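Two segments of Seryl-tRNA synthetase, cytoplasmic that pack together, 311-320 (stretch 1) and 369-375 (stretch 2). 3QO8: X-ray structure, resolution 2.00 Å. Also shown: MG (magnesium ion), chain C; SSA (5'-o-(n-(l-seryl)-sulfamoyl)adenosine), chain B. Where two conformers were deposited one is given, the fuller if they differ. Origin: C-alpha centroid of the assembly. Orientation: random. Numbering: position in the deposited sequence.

Stretch 1, residues 311-320: KSWEEFDRMI
Stretch 2 369-375: SCSNCTD

Cys370 and Phe316 form the apolar centre. The thiol of Cys370 (chi1 t) lies over one face of the Phe316 ring, SG 4.3 Å from the ring centroid and 27° off its normal, with Phe316 CE1 3.9 Å from Cys370 SG. Phe316 (chi1 t, chi2 92°) turns its edge to the strand backbone, CD1 reaching 3.7 Å from Asn372 N. A small, polarizable sulfur suits this pocket: Met319 CB (m, t, p) stands 4.1 Å from Cys370 SG, and Ile320 CD1 (t, p) 3.9 Å from Cys370 CB. The stretches bury 408 Å², both sides summed.

The frame is helix 312-320 running antiparallel to strand 369-372 (Cys370 phi/psi -129/119), axes at 171° and 8.7 Å at closest approach. Nearest CA atoms set the register: Ile320 to Cys370 6.2 Å, Phe316 to Asn372 6.3 Å, Ser312 to Thr374 7.1 Å. Strand alternation points Cys370 and Asn372 toward the helix, Ser369 and Ser371 away; Ser369 OG instead binds magnesium at 2.4 Å.

Outward, buried Asn372 (t, chi2 -10°) supplies the polar link: ND2 donates to Ser312 OG (chi1 p) at 3.1 Å and 162°, and lies over a face of the Trp313 ring, 3.2 Å from CE3. Asn372 OD1 accepts a hydrogen bond from Thr374 N (phi/psi 37/-127) at 2.8 Å. At the margin, Trp313 (m, 107°) brings CZ2 within 3.9 Å of Thr374 CG2.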

# COMPACT_ATOMS: atom_id res chain seq x y z
N LYS A 311 -15.08 -1.64 31.44
CA LYS A 311 -14.27 -0.42 31.38
C LYS A 311 -14.31 0.30 30.04
O LYS A 311 -13.66 1.34 29.87
CB LYS A 311 -12.82 -0.72 31.81
CG LYS A 311 -12.72 -1.14 33.28
CD LYS A 311 -11.36 -1.71 33.65
CE LYS A 311 -10.30 -0.62 33.80
NZ LYS A 311 -9.00 -1.17 34.28
N SER A 312 -15.08 -0.22 29.09
CA SER A 312 -15.01 0.31 27.73
C SER A 312 -15.59 1.71 27.63
O SER A 312 -15.10 2.53 26.85
CB SER A 312 -15.69 -0.62 26.73
OG SER A 312 -17.06 -0.75 27.04
N TRP A 313 -16.65 1.98 28.38
CA TRP A 313 -17.28 3.29 28.26
C TRP A 313 -16.38 4.42 28.77
O TRP A 313 -16.31 5.49 28.17
CB TRP A 313 -18.68 3.29 28.87
CG TRP A 313 -19.55 2.28 28.18
CD1 TRP A 313 -19.96 1.07 28.66
CD2 TRP A 313 -20.04 2.36 26.83
NE1 TRP A 313 -20.70 0.40 27.72
CE2 TRP A 313 -20.77 1.17 26.58
CE3 TRP A 313 -19.95 3.31 25.81
CZ2 TRP A 313 -21.40 0.92 25.37
CZ3 TRP A 313 -20.58 3.06 24.60
CH2 TRP A 313 -21.30 1.88 24.39
N GLU A 314 -15.67 4.17 29.85
CA GLU A 314 -14.65 5.10 30.33
C GLU A 314 -13.51 5.23 29.31
O GLU A 314 -13.00 6.32 29.07
CB GLU A 314 -14.11 4.63 31.68
CG GLU A 314 -13.04 5.52 32.28
CD GLU A 314 -12.49 4.96 33.60
OE1 GLU A 314 -12.08 3.78 33.63
OE2 GLU A 314 -12.49 5.72 34.60
N GLU A 315 -13.13 4.12 28.69
CA GLU A 315 -12.06 4.17 27.69
C GLU A 315 -12.48 4.99 26.47
O GLU A 315 -11.67 5.72 25.91
CB GLU A 315 -11.67 2.77 27.23
CG GLU A 315 -10.43 2.77 26.32
CD GLU A 315 -9.16 3.21 27.03
OE1 GLU A 315 -9.07 3.01 28.26
OE2 GLU A 315 -8.25 3.74 26.36
N PHE A 316 -13.74 4.83 26.05
CA PHE A 316 -14.28 5.60 24.92
C PHE A 316 -14.08 7.10 25.16
O PHE A 316 -13.65 7.83 24.26
CB PHE A 316 -15.78 5.27 24.74
CG PHE A 316 -16.48 6.08 23.67
CD1 PHE A 316 -16.57 5.62 22.38
CD2 PHE A 316 -17.09 7.29 23.98
CE1 PHE A 316 -17.23 6.35 21.39
CE2 PHE A 316 -17.75 8.04 23.00
CZ PHE A 316 -17.83 7.56 21.70
N ASP A 317 -14.39 7.56 26.37
CA ASP A 317 -14.20 8.98 26.70
C ASP A 317 -12.72 9.36 26.65
O ASP A 317 -12.35 10.44 26.16
CB ASP A 317 -14.79 9.31 28.08
CG ASP A 317 -16.31 9.33 28.07
OD1 ASP A 317 -16.92 9.54 27.00
OD2 ASP A 317 -16.90 9.13 29.15
N ARG A 318 -11.86 8.48 27.15
CA ARG A 318 -10.42 8.69 27.12
C ARG A 318 -9.90 8.83 25.69
O ARG A 318 -9.06 9.67 25.39
CB ARG A 318 -9.74 7.51 27.82
CG ARG A 318 -8.31 7.74 28.25
CD ARG A 318 -7.90 6.71 29.30
NE ARG A 318 -8.59 6.92 30.57
CZ ARG A 318 -9.30 5.99 31.22
NH1 ARG A 318 -9.44 4.77 30.72
NH2 ARG A 318 -9.88 6.30 32.37
N MET A 319 -10.42 7.98 24.80
CA MET A 319 -9.95 7.96 23.42
C MET A 319 -10.37 9.20 22.61
O MET A 319 -9.55 9.77 21.88
CB MET A 319 -10.41 6.69 22.70
CG MET A 319 -9.78 5.42 23.29
SD MET A 319 -10.59 3.93 22.71
CE MET A 319 -10.10 3.92 20.98
N ILE A 320 -11.63 9.62 22.73
CA ILE A 320 -12.04 10.83 22.01
C ILE A 320 -11.29 12.01 22.63
O ILE A 320 -10.92 12.96 21.93
CB ILE A 320 -13.59 11.04 21.99
CG1 ILE A 320 -13.96 12.20 21.06
CG2 ILE A 320 -14.15 11.23 23.40
CD1 ILE A 320 -13.59 11.91 19.59
N SER A 369 -13.45 9.47 13.52
CA SER A 369 -14.55 8.69 14.09
C SER A 369 -14.01 7.86 15.24
O SER A 369 -12.95 7.24 15.13
CB SER A 369 -15.18 7.75 13.06
OG SER A 369 -16.00 8.46 12.16
N CYS A 370 -14.75 7.83 16.34
CA CYS A 370 -14.38 7.13 17.55
C CYS A 370 -15.55 6.25 17.96
O CYS A 370 -16.65 6.74 18.20
CB CYS A 370 -14.08 8.16 18.66
SG CYS A 370 -13.66 7.45 20.30
N SER A 371 -15.33 4.94 18.02
CA SER A 371 -16.40 3.97 18.21
C SER A 371 -16.10 3.00 19.34
O SER A 371 -14.99 2.52 19.46
CB SER A 371 -16.60 3.14 16.94
OG SER A 371 -16.94 3.97 15.83
N ASN A 372 -17.12 2.72 20.15
CA ASN A 372 -17.09 1.57 21.05
C ASN A 372 -17.86 0.46 20.37
O ASN A 372 -19.07 0.59 20.12
CB ASN A 372 -17.73 1.91 22.40
CG ASN A 372 -17.55 0.79 23.43
OD1 ASN A 372 -17.10 -0.31 23.10
ND2 ASN A 372 -17.90 1.08 24.68
N CYS A 373 -17.16 -0.62 20.04
CA CYS A 373 -17.75 -1.76 19.35
C CYS A 373 -18.03 -2.89 20.34
O CYS A 373 -18.33 -4.02 19.94
CB CYS A 373 -16.81 -2.24 18.21
SG CYS A 373 -16.57 -0.96 16.91
N THR A 374 -17.95 -2.58 21.63
CA THR A 374 -18.11 -3.57 22.70
C THR A 374 -17.48 -4.91 22.30
O THR A 374 -16.30 -4.94 21.91
CB THR A 374 -19.58 -3.69 23.21
OG1 THR A 374 -20.45 -4.15 22.16
CG2 THR A 374 -20.08 -2.34 23.72
N ASP A 375 -18.22 -6.01 22.38
CA ASP A 375 -17.64 -7.32 22.04
C ASP A 375 -18.14 -7.91 20.73
O ASP A 375 -18.10 -9.12 20.54
CB ASP A 375 -17.87 -8.33 23.17
CG ASP A 375 -19.35 -8.49 23.51
OD1 ASP A 375 -20.21 -8.14 22.67
OD2 ASP A 375 -19.66 -8.98 24.62
MG MG C . -16.46 8.10 9.83
N10 SSA B . -10.98 2.73 12.01
CA SSA B . -11.96 3.82 12.03
CB SSA B . -11.45 4.96 12.90
OG SSA B . -10.34 5.63 12.27
C9 SSA B . -12.22 4.31 10.63
O9 SSA B . -11.58 3.90 9.67
N8 SSA B . -13.19 5.22 10.51
S1 SSA B . -13.41 6.08 9.18
O1S SSA B . -13.92 5.30 8.08
O2S SSA B . -14.31 7.14 9.48
O5' SSA B . -12.08 6.73 8.76
C5' SSA B . -11.32 7.49 9.68
C4' SSA B . -10.90 8.81 9.02
O4' SSA B . -10.11 8.62 7.83
C3' SSA B . -12.06 9.66 8.56
O3' SSA B . -12.65 10.34 9.69
C2' SSA B . -11.36 10.60 7.58
O2' SSA B . -10.67 11.64 8.29
C1' SSA B . -10.31 9.70 6.93
N9 SSA B . -10.82 9.17 5.64
C8 SSA B . -11.81 8.28 5.47
N7 SSA B . -11.98 8.07 4.14
C5 SSA B . -11.07 8.83 3.50
C6 SSA B . -10.77 9.02 2.17
N6 SSA B . -11.47 8.35 1.23
N1 SSA B . -9.77 9.88 1.83
C2 SSA B . -9.09 10.53 2.77
N3 SSA B . -9.36 10.36 4.07
C4 SSA B . -10.35 9.53 4.45
O HOH W 1 -17.48 7.83 7.54
O HOH W 2 -18.57 9.14 10.20
O HOH W 3 -17.34 5.72 10.38